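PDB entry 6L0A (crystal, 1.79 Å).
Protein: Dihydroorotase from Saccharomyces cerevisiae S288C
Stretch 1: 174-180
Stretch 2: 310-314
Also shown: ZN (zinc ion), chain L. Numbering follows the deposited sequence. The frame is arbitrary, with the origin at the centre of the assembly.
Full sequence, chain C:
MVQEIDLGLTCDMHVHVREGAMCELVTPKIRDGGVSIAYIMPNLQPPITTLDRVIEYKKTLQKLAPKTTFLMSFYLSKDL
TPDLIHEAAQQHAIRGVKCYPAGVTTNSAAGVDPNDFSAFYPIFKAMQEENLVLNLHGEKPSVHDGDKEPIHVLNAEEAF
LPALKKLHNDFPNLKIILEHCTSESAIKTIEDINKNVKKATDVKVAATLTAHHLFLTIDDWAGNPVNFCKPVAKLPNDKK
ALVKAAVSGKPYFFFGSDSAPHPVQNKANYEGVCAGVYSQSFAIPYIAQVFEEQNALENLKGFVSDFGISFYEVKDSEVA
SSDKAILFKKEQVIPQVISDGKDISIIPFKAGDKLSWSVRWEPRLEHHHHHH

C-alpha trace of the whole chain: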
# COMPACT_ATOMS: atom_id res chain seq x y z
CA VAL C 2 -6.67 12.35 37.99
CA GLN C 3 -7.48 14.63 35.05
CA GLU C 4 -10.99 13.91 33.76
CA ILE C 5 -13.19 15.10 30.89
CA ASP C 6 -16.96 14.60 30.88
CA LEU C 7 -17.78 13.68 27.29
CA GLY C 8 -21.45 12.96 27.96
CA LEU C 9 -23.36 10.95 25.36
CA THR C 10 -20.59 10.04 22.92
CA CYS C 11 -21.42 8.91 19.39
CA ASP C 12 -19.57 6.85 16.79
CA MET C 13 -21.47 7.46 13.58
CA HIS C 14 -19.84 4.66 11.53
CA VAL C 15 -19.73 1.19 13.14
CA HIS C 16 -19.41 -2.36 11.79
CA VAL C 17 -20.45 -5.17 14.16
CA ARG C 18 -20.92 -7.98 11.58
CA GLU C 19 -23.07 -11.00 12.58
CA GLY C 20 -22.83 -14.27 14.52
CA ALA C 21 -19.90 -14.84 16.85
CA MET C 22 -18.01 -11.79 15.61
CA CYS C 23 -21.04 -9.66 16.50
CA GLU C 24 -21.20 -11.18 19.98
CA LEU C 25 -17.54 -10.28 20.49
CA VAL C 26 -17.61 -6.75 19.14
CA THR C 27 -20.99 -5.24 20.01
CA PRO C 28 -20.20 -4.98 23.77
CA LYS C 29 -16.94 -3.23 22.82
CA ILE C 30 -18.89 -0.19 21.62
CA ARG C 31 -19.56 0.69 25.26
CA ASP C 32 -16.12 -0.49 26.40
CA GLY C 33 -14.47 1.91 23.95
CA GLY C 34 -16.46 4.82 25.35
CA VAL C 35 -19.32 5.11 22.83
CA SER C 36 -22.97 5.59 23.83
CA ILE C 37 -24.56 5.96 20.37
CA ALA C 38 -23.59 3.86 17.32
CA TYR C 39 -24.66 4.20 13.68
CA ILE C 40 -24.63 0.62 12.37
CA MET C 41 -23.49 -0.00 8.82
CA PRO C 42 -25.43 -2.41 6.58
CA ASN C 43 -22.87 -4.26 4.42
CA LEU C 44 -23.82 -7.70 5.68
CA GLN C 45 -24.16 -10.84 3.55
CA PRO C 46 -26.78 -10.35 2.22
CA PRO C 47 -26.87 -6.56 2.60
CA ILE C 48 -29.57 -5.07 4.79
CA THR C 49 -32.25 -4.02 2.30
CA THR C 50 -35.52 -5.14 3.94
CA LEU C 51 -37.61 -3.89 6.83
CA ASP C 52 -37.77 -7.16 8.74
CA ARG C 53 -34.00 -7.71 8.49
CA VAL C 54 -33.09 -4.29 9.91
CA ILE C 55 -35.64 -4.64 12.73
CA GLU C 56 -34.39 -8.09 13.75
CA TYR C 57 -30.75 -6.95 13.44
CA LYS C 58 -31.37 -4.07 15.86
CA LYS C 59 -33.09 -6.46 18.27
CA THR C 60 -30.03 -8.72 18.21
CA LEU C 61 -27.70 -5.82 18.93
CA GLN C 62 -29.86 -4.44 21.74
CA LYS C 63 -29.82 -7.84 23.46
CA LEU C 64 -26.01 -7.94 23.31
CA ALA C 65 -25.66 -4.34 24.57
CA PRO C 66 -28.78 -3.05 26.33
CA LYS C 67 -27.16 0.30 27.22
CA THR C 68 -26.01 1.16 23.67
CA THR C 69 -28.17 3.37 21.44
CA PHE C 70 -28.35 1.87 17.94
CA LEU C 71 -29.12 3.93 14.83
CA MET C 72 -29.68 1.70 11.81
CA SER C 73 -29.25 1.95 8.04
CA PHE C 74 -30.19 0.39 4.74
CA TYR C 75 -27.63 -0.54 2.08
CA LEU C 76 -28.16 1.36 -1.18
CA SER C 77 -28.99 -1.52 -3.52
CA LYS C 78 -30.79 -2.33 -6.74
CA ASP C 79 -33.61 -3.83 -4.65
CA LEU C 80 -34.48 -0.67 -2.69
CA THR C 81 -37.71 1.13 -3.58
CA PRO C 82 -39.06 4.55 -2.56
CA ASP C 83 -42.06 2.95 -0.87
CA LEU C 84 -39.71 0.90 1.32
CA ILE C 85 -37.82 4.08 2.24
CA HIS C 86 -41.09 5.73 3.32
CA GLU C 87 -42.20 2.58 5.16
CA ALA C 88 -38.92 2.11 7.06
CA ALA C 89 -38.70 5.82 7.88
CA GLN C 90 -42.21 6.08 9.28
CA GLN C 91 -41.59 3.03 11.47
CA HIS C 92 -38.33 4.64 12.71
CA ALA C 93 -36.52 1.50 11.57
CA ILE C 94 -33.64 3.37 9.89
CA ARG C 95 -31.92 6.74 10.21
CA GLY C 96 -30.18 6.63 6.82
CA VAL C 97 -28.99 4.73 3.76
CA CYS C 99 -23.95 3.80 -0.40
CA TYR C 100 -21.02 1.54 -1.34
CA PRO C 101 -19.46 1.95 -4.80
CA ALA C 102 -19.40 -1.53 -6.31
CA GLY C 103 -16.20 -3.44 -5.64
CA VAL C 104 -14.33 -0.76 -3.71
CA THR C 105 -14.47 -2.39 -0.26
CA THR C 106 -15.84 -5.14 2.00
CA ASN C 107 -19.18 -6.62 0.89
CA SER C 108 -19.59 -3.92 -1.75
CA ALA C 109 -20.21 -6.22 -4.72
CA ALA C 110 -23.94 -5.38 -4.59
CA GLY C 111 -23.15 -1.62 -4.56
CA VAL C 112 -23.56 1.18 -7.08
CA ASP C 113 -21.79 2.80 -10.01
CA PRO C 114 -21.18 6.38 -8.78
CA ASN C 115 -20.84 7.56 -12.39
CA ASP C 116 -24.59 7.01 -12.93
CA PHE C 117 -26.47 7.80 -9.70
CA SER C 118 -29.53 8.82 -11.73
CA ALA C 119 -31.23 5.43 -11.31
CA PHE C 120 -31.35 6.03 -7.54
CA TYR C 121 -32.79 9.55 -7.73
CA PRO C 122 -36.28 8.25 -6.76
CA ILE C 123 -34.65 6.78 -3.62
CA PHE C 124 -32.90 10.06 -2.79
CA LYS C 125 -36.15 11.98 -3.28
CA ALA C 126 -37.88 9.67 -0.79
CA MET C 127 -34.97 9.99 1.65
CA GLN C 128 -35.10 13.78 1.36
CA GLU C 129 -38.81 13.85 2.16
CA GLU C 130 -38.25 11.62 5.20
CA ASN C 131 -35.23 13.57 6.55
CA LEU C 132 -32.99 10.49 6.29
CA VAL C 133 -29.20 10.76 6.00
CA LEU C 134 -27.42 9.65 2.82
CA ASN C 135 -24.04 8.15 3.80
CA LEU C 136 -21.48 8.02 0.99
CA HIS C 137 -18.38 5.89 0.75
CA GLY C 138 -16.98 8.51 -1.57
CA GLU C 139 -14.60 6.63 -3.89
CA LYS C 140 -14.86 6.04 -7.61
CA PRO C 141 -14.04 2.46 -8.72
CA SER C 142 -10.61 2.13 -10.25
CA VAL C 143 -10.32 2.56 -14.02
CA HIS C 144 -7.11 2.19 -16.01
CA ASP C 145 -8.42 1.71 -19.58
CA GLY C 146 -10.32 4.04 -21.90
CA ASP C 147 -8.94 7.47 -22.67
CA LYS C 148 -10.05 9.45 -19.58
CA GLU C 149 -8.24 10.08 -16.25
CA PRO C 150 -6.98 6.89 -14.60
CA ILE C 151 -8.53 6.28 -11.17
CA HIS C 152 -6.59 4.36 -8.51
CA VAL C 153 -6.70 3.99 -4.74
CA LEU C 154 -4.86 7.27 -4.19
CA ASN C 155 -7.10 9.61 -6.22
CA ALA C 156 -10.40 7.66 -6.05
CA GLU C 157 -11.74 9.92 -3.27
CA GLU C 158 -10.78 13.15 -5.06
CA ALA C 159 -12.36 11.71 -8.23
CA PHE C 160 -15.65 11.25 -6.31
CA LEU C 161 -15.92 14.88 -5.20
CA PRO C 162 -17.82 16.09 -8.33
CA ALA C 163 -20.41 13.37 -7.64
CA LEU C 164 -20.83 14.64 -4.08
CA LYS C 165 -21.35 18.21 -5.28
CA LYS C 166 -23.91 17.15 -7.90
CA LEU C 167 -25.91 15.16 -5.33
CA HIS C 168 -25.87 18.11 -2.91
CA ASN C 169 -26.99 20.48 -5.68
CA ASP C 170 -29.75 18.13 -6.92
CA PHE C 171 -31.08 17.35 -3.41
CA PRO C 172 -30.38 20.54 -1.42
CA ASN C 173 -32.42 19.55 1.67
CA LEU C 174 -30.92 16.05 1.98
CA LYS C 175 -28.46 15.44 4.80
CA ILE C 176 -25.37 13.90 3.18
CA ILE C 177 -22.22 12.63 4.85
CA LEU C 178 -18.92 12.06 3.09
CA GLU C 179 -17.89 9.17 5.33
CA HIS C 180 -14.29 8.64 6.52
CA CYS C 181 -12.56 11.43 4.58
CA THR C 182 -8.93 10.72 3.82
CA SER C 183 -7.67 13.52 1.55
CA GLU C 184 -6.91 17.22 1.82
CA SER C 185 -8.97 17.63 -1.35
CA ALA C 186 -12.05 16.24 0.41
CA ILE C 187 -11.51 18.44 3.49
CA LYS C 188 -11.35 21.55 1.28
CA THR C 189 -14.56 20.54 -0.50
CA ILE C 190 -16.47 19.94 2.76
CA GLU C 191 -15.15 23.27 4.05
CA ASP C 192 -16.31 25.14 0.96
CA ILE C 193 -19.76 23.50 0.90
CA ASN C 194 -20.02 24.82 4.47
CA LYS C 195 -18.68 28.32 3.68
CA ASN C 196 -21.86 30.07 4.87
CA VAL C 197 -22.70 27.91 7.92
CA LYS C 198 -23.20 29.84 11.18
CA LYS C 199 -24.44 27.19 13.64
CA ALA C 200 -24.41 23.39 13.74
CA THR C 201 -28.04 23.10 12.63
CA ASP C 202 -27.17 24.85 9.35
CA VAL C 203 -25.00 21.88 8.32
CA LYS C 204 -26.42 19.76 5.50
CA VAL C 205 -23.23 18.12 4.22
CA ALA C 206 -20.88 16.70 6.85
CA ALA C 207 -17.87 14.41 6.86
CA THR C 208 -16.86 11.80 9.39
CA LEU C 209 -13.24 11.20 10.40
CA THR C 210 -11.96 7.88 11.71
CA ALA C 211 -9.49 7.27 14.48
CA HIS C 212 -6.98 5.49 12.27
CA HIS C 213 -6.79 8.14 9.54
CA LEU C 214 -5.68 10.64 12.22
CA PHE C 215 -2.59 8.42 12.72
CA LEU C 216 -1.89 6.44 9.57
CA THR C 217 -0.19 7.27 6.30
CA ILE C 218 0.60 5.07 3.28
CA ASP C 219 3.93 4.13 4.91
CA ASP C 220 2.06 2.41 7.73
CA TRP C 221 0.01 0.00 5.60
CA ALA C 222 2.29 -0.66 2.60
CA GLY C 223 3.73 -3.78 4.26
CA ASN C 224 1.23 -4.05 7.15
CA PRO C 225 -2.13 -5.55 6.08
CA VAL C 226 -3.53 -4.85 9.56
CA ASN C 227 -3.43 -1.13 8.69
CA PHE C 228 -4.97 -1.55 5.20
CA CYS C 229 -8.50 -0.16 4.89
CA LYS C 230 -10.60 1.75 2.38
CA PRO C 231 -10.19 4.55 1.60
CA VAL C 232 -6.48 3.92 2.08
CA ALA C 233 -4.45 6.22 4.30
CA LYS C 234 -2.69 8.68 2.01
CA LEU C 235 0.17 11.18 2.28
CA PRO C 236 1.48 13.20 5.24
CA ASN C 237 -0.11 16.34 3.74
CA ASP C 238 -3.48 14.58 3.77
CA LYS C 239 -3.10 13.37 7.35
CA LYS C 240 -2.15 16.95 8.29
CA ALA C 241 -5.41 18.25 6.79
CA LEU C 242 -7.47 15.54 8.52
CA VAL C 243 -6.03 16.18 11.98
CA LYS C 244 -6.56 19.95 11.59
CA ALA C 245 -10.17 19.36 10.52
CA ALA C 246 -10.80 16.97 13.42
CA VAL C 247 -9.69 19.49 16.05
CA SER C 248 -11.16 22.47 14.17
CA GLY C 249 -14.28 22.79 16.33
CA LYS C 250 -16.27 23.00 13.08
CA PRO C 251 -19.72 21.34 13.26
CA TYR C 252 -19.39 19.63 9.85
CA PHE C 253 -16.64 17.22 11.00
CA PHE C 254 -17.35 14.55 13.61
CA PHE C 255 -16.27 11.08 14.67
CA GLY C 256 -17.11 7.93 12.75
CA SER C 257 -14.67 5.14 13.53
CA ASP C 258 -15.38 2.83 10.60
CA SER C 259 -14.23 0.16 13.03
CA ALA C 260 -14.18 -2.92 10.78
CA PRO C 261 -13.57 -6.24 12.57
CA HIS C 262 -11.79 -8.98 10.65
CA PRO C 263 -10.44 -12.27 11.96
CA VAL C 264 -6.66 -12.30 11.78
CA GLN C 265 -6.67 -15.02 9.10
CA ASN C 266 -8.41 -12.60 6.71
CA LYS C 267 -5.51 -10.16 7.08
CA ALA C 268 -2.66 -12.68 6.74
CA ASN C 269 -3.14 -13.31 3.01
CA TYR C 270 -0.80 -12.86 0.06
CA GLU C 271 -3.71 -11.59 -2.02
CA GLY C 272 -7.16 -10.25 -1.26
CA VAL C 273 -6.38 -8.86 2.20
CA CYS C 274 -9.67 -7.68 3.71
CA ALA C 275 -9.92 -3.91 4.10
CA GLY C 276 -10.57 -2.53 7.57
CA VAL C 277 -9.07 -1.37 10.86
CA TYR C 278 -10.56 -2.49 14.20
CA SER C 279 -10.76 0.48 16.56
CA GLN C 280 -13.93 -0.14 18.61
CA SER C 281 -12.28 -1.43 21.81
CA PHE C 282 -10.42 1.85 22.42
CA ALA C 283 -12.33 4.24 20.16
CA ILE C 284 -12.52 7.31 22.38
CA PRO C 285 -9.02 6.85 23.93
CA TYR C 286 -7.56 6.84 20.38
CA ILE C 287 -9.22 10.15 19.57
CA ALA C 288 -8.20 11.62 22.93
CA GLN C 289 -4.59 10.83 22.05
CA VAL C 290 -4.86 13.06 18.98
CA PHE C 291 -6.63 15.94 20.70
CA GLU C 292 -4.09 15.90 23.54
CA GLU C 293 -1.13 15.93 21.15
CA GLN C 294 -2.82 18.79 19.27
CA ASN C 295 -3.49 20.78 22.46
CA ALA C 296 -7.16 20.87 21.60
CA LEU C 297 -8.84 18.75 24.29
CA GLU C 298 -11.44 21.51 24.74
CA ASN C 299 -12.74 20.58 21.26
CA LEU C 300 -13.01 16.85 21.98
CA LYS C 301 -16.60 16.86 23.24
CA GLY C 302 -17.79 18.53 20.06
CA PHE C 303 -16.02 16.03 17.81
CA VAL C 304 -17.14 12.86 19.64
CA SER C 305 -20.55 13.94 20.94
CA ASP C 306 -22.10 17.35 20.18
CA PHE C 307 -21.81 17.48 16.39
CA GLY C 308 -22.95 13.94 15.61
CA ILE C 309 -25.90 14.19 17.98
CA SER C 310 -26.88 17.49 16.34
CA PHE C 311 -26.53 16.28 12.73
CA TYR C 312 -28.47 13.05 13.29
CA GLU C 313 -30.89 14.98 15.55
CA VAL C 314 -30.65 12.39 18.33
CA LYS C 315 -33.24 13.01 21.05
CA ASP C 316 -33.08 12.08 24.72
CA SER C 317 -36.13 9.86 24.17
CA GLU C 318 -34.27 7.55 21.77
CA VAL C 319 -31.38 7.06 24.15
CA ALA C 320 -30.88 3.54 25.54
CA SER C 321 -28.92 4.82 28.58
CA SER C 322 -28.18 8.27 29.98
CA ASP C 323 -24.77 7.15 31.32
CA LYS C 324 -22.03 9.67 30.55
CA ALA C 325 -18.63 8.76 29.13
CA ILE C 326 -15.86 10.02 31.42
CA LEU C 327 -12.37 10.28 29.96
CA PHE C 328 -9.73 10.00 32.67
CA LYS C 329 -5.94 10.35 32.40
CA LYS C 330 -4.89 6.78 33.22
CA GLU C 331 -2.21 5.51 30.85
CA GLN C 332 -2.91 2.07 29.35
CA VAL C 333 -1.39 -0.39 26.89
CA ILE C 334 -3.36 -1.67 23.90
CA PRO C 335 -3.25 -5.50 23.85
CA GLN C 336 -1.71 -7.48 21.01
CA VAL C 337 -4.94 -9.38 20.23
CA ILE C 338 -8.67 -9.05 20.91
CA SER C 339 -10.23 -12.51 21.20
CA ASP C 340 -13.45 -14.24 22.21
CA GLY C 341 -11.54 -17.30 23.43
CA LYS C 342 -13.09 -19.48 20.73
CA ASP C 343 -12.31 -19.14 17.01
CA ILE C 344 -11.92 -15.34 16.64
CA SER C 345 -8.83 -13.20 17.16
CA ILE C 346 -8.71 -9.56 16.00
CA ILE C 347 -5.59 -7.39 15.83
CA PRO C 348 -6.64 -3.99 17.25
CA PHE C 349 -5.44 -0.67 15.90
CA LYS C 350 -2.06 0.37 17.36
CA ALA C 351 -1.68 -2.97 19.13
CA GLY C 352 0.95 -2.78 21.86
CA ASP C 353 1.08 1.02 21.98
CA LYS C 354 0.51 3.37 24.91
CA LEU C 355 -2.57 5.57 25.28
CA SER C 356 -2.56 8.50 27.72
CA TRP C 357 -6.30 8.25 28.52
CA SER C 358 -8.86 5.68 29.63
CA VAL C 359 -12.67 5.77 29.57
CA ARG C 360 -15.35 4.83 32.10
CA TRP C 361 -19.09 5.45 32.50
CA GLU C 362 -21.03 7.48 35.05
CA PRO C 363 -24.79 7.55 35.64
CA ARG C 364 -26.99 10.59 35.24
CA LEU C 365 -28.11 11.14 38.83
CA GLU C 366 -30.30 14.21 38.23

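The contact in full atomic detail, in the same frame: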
# COMPACT_ATOMS: atom_id res chain seq x y z
N LEU C 174 -31.33 17.37 1.50
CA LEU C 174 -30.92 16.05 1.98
C LEU C 174 -29.65 16.16 2.82
O LEU C 174 -28.67 16.76 2.40
CB LEU C 174 -30.69 15.13 0.77
CG LEU C 174 -30.19 13.70 0.98
CD1 LEU C 174 -31.19 12.91 1.81
CD2 LEU C 174 -29.93 13.01 -0.36
N LYS C 175 -29.68 15.57 4.02
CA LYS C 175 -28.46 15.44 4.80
C LYS C 175 -27.56 14.40 4.16
O LYS C 175 -27.99 13.26 3.91
CB LYS C 175 -28.80 15.06 6.25
CG LYS C 175 -29.38 16.21 7.07
CD LYS C 175 -29.49 15.87 8.55
CE LYS C 175 -30.78 15.10 8.87
NZ LYS C 175 -30.95 14.86 10.34
N ILE C 176 -26.33 14.78 3.85
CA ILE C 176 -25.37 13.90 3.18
C ILE C 176 -24.08 13.91 3.98
O ILE C 176 -23.60 14.97 4.40
CB ILE C 176 -25.11 14.34 1.73
CG1 ILE C 176 -26.38 14.32 0.89
CG2 ILE C 176 -24.05 13.45 1.07
CD1 ILE C 176 -26.18 14.93 -0.49
N ILE C 177 -23.50 12.73 4.18
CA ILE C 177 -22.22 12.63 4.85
C ILE C 177 -21.21 12.00 3.91
O ILE C 177 -21.44 10.91 3.37
CB ILE C 177 -22.29 11.82 6.15
CG1 ILE C 177 -23.29 12.45 7.13
CG2 ILE C 177 -20.90 11.74 6.80
CD1 ILE C 177 -23.45 11.66 8.42
N LEU C 178 -20.09 12.68 3.72
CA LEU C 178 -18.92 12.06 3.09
C LEU C 178 -18.20 11.30 4.20
O LEU C 178 -17.48 11.88 5.01
CB LEU C 178 -18.04 13.12 2.45
CG LEU C 178 -16.86 12.61 1.61
CD1 LEU C 178 -17.30 11.68 0.47
CD2 LEU C 178 -16.05 13.77 1.06
N GLU C 179 -18.42 9.98 4.25
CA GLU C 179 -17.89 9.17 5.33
C GLU C 179 -16.37 9.06 5.23
O GLU C 179 -15.79 9.14 4.15
CB GLU C 179 -18.52 7.78 5.31
CG GLU C 179 -20.04 7.76 5.53
CD GLU C 179 -20.42 8.12 6.95
OE1 GLU C 179 -19.55 8.00 7.84
OE2 GLU C 179 -21.58 8.53 7.20
N HIS C 180 -15.74 8.85 6.38
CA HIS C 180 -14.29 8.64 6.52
C HIS C 180 -13.44 9.34 5.47
O HIS C 180 -12.81 8.67 4.63
CB HIS C 180 -13.97 7.13 6.56
CG HIS C 180 -14.72 6.30 5.55
ND1 HIS C 180 -14.77 6.60 4.21
CD2 HIS C 180 -15.41 5.14 5.71
CE1 HIS C 180 -15.49 5.68 3.58
NE2 HIS C 180 -15.89 4.79 4.47
N SER C 310 -26.14 16.41 17.00
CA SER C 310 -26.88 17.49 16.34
C SER C 310 -27.24 17.14 14.90
O SER C 310 -28.37 17.37 14.46
CB SER C 310 -26.05 18.79 16.40
OG SER C 310 -26.61 19.80 15.57
N PHE C 311 -26.29 16.58 14.14
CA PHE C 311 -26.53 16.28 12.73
C PHE C 311 -27.57 15.18 12.56
O PHE C 311 -28.43 15.26 11.68
CB PHE C 311 -25.22 15.87 12.05
CG PHE C 311 -25.30 15.77 10.55
CD1 PHE C 311 -25.13 16.88 9.76
CD2 PHE C 311 -25.57 14.55 9.94
CE1 PHE C 311 -25.22 16.80 8.37
CE2 PHE C 311 -25.65 14.46 8.57
CZ PHE C 311 -25.47 15.59 7.78
N TYR C 312 -27.50 14.13 13.38
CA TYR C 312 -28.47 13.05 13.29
C TYR C 312 -29.73 13.36 14.08
O TYR C 312 -30.66 12.55 14.08
CB TYR C 312 -27.85 11.74 13.79
CG TYR C 312 -27.04 11.00 12.73
CD1 TYR C 312 -25.69 11.29 12.52
CD2 TYR C 312 -27.64 10.03 11.93
CE1 TYR C 312 -24.96 10.60 11.54
CE2 TYR C 312 -26.93 9.35 10.96
CZ TYR C 312 -25.59 9.64 10.76
OH TYR C 312 -24.90 8.96 9.79
N GLU C 313 -29.75 14.51 14.76
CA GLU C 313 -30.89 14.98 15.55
C GLU C 313 -31.35 13.90 16.53
O GLU C 313 -32.52 13.50 16.56
CB GLU C 313 -32.02 15.46 14.65
CG GLU C 313 -31.55 16.60 13.75
CD GLU C 313 -32.60 17.07 12.73
OE1 GLU C 313 -33.66 17.56 13.17
OE2 GLU C 313 -32.36 16.93 11.53
N VAL C 314 -30.40 13.41 17.32
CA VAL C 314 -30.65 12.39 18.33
C VAL C 314 -31.34 13.05 19.51
O VAL C 314 -30.87 14.07 20.02
CB VAL C 314 -29.34 11.72 18.77
CG1 VAL C 314 -29.61 10.58 19.74
CG2 VAL C 314 -28.56 11.21 17.55
ZN ZN L . -16.04 2.72 3.95
O HOH W 1 -32.11 12.20 11.12
O HOH W 2 -22.29 8.95 9.80

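A helix and the residues that follow it (stretch 2) lie against one side of a strand (stretch 1), and side chains rather than paired backbones make the contact. The closest CA atoms, those of K175 and F311, are 8.2 Å apart, and 308 Å² of surface is buried. Along the strand, K175 and I177 point toward the helix while I176, between them, points away, the usual alternation of extended chain. S310 touches nothing in stretch 1; its O accepts a weak hydrogen bond from E313 N (3.2 Å). The CA-to-CB bond of F311 points sideways to the strand, but its ring reaches it and touches both K175 and I177. The aliphatic part of K175 covers one face of this ring, with K175 CD 4.2 Å from the F311 ring centroid and 14° off the normal, a CH-pi contact. I177 CG1 packs obliquely at 3.4 Å from F311 CE2. K175 bends at chi3 (m), and its ammonium, above the ring face, reaches the helix backbone, where K175 NZ donates to F311 O (2.9 Å). Y312 has its CA-to-CB bond directed away, yet the end of its side chain comes nearer the strand: I177 CD1 lies 3.6 Å from Y312 CE1. The Y312 hydroxyl reaches E179 through water 2, which accepts from Y312 OH (2.6 Å) and donates to E179 OE2 (2.7 Å). Water 1 accepts from K175 NZ (3.0 Å) and donates weakly to Y312 O (3.3 Å). E313 leaves helical geometry with positive phi, and its carboxylate forms a salt bridge with the same lysine, K175 NZ to E313 OE2 at 2.8 Å, pairing opposite charges beside the apolar packing. V314 does not touch stretch 1. Farther along stretch 1, H180 NE2 binds the zinc ion at 2.1 Å, away from this interface.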